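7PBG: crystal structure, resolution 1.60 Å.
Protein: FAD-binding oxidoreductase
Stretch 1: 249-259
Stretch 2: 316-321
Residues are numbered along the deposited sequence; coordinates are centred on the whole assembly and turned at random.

Stretch 1 249-259: FENEDDLPAIM
Stretch 2 316-321: GHWIVY

A short strand pairing can be extended into a compact packing unit when the chain leaving it returns over the same side chains, and residues 249-259 and 316-321 of this FAD-binding oxidoreductase illustrate the principle. The first stretch begins extended at Phe249 (phi/psi -118/134), turns at Glu250 (-80/-17), is extended again at Asn251 (-121/139), continues through Glu252 (-57/-33), Asp253 (-82/7) and Asp254 (-81/-8), and is helical from Leu255 through Met259 and onward, with phi between -55 and -70 and psi between -38 and -49. The second enters through Gly316 (-142/170) and His317 (-64/-31) and becomes a strand at Trp318 (-125/138), Ile319 (-127/130), Val320 (-96/128) and Tyr321 (-116/134). Helix and strand run nearly parallel, 14° apart in direction, their axes approaching to 10.2 Å. Together the stretches bury 511 Å².

Backbone hydrogen bonds set the register. Phe249 pairs with Trp318 as an antiparallel bridge, CA to CA 5.3 Å, in which Phe249 N donates to Trp318 O at 2.9 Å and 159°. The return bond is weak: His317 N lies 2.8 Å from Phe249 O, but the angle is only 121°. Phe249 O also sits 3.1 Å from Gly316 CA, so the absence of a side chain matters here; an ideal CB on Gly316 would fall 2.4 Å from Phe249 O, a clash.

A side-chain-to-backbone bond ties the loop to the strand. Trp318 (chi1 -66°, m; chi2 104°) directs its indole so that NE1 donates to Glu252 O, 2.9 Å away at 151°. Asn251 O also lies at the ring edge, 3.5 Å from Trp318 CD1. Tryptophan thus satisfies a loop carbonyl while keeping a broad apolar surface for packing. The loop is braced internally: Asn251, chi1 t at -157°, accepts at OD1 from Asp253 N (2.8 Å). In addition, Asp254 N donates to Asn251 O (3.0 Å).

Apolar contacts fill the space between helix and strand. Phe249 and Trp318 project from the same face of the sheet, their CB atoms 4.3 Å apart. Leu255 (chi1 t, chi2 p) lies over one face of the indole, with CD1 4.0 Å from the centroid of the Trp318 six-membered ring and 3° off its normal, a CH-pi contact. One helical turn later, Ile258 (m, t) brings CD1 to 3.5 Å from Trp318 CB and CG2 to 3.7 Å from Val320 CG2. Val320, chi1 t at 173°, points toward the first stretch; its CG2 also meets Phe249 CE2 at 3.6 Å, with the Phe249 ring set by chi1 m and chi2 -85°. Branched and aromatic side chains suit this buried, closely packed site.

Polar groups complete the contact beside the turn. His317 (chi1 -80°, m; chi2 -73°) points toward the first stretch and places CD2 3.2 Å from Glu250 O, at the edge of its ring. A water bridges the stretches, donating to Glu252 OE2 at 2.5 Å and hydrogen-bonding His317 ND1 at 2.8 Å. Glu252 reaches it with chi1 m and chi2 t, its partly exposed position accommodating a charged, hydrated end.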

# COMPACT_ATOMS: atom_id res chain seq x y z
N PHE A 249 9.20 33.18 -2.64
CA PHE A 249 9.02 33.86 -1.33
C PHE A 249 10.32 34.59 -1.03
O PHE A 249 11.42 34.02 -1.18
CB PHE A 249 8.62 32.83 -0.29
CG PHE A 249 7.33 32.15 -0.65
CD1 PHE A 249 6.12 32.72 -0.32
CD2 PHE A 249 7.33 31.01 -1.45
CE1 PHE A 249 4.94 32.14 -0.70
CE2 PHE A 249 6.14 30.39 -1.80
CZ PHE A 249 4.94 30.97 -1.44
N GLU A 250 10.19 35.84 -0.60
CA GLU A 250 11.32 36.79 -0.52
C GLU A 250 12.15 36.54 0.76
O GLU A 250 13.19 37.19 0.90
CB GLU A 250 10.77 38.22 -0.63
CG GLU A 250 10.10 38.70 0.61
CD GLU A 250 9.67 40.17 0.58
OE1 GLU A 250 9.77 40.77 -0.48
OE2 GLU A 250 9.18 40.65 1.62
N ASN A 251 11.60 35.83 1.75
CA ASN A 251 12.26 35.77 3.08
C ASN A 251 12.59 34.33 3.44
O ASN A 251 11.71 33.46 3.30
CB ASN A 251 11.35 36.43 4.13
CG ASN A 251 12.11 36.91 5.34
OD1 ASN A 251 12.93 36.20 5.94
ND2 ASN A 251 11.86 38.16 5.70
N GLU A 252 13.76 34.08 4.00
CA GLU A 252 14.07 32.76 4.57
C GLU A 252 13.02 32.40 5.62
O GLU A 252 12.80 31.20 5.86
CB GLU A 252 15.42 32.70 5.25
CG GLU A 252 16.53 32.48 4.28
CD GLU A 252 17.84 32.08 4.93
OE1 GLU A 252 17.80 31.57 6.06
OE2 GLU A 252 18.88 32.26 4.27
N ASP A 253 12.52 33.41 6.31
CA ASP A 253 11.59 33.17 7.45
C ASP A 253 10.17 32.94 6.94
O ASP A 253 9.29 32.74 7.76
CB ASP A 253 11.59 34.33 8.42
CG ASP A 253 12.89 34.48 9.19
OD1 ASP A 253 13.58 33.44 9.43
OD2 ASP A 253 13.19 35.63 9.56
N ASP A 254 9.94 32.84 5.62
CA ASP A 254 8.59 32.55 5.10
C ASP A 254 8.27 31.05 5.17
O ASP A 254 7.10 30.68 4.96
CB ASP A 254 8.47 32.92 3.63
N LEU A 255 9.23 30.19 5.52
CA LEU A 255 8.98 28.74 5.46
C LEU A 255 7.79 28.34 6.33
O LEU A 255 6.97 27.54 5.85
CB LEU A 255 10.25 27.97 5.82
CG LEU A 255 10.13 26.46 5.81
CD1 LEU A 255 9.87 25.92 4.41
CD2 LEU A 255 11.40 25.83 6.38
N PRO A 256 7.62 28.77 7.61
CA PRO A 256 6.46 28.31 8.36
C PRO A 256 5.13 28.60 7.67
O PRO A 256 4.30 27.69 7.51
CB PRO A 256 6.56 29.04 9.70
CG PRO A 256 8.00 29.31 9.85
CD PRO A 256 8.52 29.60 8.44
N ALA A 257 4.92 29.82 7.20
CA ALA A 257 3.66 30.13 6.53
C ALA A 257 3.50 29.31 5.24
O ALA A 257 2.33 29.01 4.83
CB ALA A 257 3.56 31.59 6.24
N ILE A 258 4.60 29.10 4.52
CA ILE A 258 4.52 28.30 3.29
C ILE A 258 3.98 26.91 3.64
O ILE A 258 3.07 26.44 2.98
CB ILE A 258 5.85 28.20 2.56
CG1 ILE A 258 6.36 29.57 2.10
CG2 ILE A 258 5.73 27.15 1.46
CD1 ILE A 258 7.84 29.57 1.68
N MET A 259 4.53 26.26 4.67
CA MET A 259 4.17 24.88 4.96
C MET A 259 2.72 24.87 5.49
O MET A 259 1.96 23.99 5.09
CB MET A 259 5.13 24.24 5.97
CG MET A 259 6.56 24.20 5.54
SD MET A 259 6.89 23.63 3.86
CE MET A 259 6.26 21.96 4.01
N GLY A 316 13.32 33.17 -5.21
CA GLY A 316 13.05 33.53 -3.80
C GLY A 316 14.01 32.78 -2.92
O GLY A 316 14.64 31.84 -3.41
N HIS A 317 14.07 33.11 -1.63
CA HIS A 317 14.80 32.26 -0.67
C HIS A 317 14.15 30.88 -0.57
O HIS A 317 14.87 29.92 -0.22
CB HIS A 317 14.82 32.97 0.68
CG HIS A 317 15.88 34.02 0.74
ND1 HIS A 317 17.22 33.71 0.83
CD2 HIS A 317 15.82 35.37 0.63
CE1 HIS A 317 17.93 34.82 0.81
NE2 HIS A 317 17.10 35.86 0.69
N TRP A 318 12.83 30.79 -0.77
CA TRP A 318 12.02 29.56 -0.88
C TRP A 318 11.27 29.66 -2.20
O TRP A 318 10.78 30.76 -2.53
CB TRP A 318 11.06 29.38 0.31
CG TRP A 318 11.81 29.15 1.58
CD1 TRP A 318 12.01 30.04 2.59
CD2 TRP A 318 12.51 27.95 1.95
NE1 TRP A 318 12.79 29.47 3.55
CE2 TRP A 318 13.10 28.19 3.20
CE3 TRP A 318 12.65 26.69 1.35
CZ2 TRP A 318 13.84 27.21 3.88
CZ3 TRP A 318 13.38 25.72 2.00
CH2 TRP A 318 13.96 25.99 3.25
N ILE A 319 11.21 28.54 -2.90
CA ILE A 319 10.41 28.41 -4.12
C ILE A 319 9.51 27.19 -3.94
O ILE A 319 10.01 26.09 -3.61
CB ILE A 319 11.32 28.28 -5.36
CG1 ILE A 319 12.47 29.29 -5.39
CG2 ILE A 319 10.47 28.30 -6.61
CD1 ILE A 319 13.74 28.82 -4.76
N VAL A 320 8.24 27.38 -4.19
CA VAL A 320 7.24 26.29 -4.33
C VAL A 320 7.09 26.00 -5.82
O VAL A 320 6.85 26.92 -6.56
CB VAL A 320 5.90 26.63 -3.68
CG1 VAL A 320 4.84 25.58 -3.97
CG2 VAL A 320 6.10 26.86 -2.18
N TYR A 321 7.23 24.73 -6.18
CA TYR A 321 6.86 24.25 -7.52
C TYR A 321 5.73 23.24 -7.39
O TYR A 321 5.81 22.32 -6.57
CB TYR A 321 8.05 23.58 -8.20
CG TYR A 321 9.18 24.53 -8.51
CD1 TYR A 321 9.10 25.38 -9.61
CD2 TYR A 321 10.32 24.57 -7.74
CE1 TYR A 321 10.14 26.24 -9.92
CE2 TYR A 321 11.34 25.46 -8.01
CZ TYR A 321 11.27 26.27 -9.12
OH TYR A 321 12.31 27.10 -9.36
O HOH W 1 18.30 31.40 1.99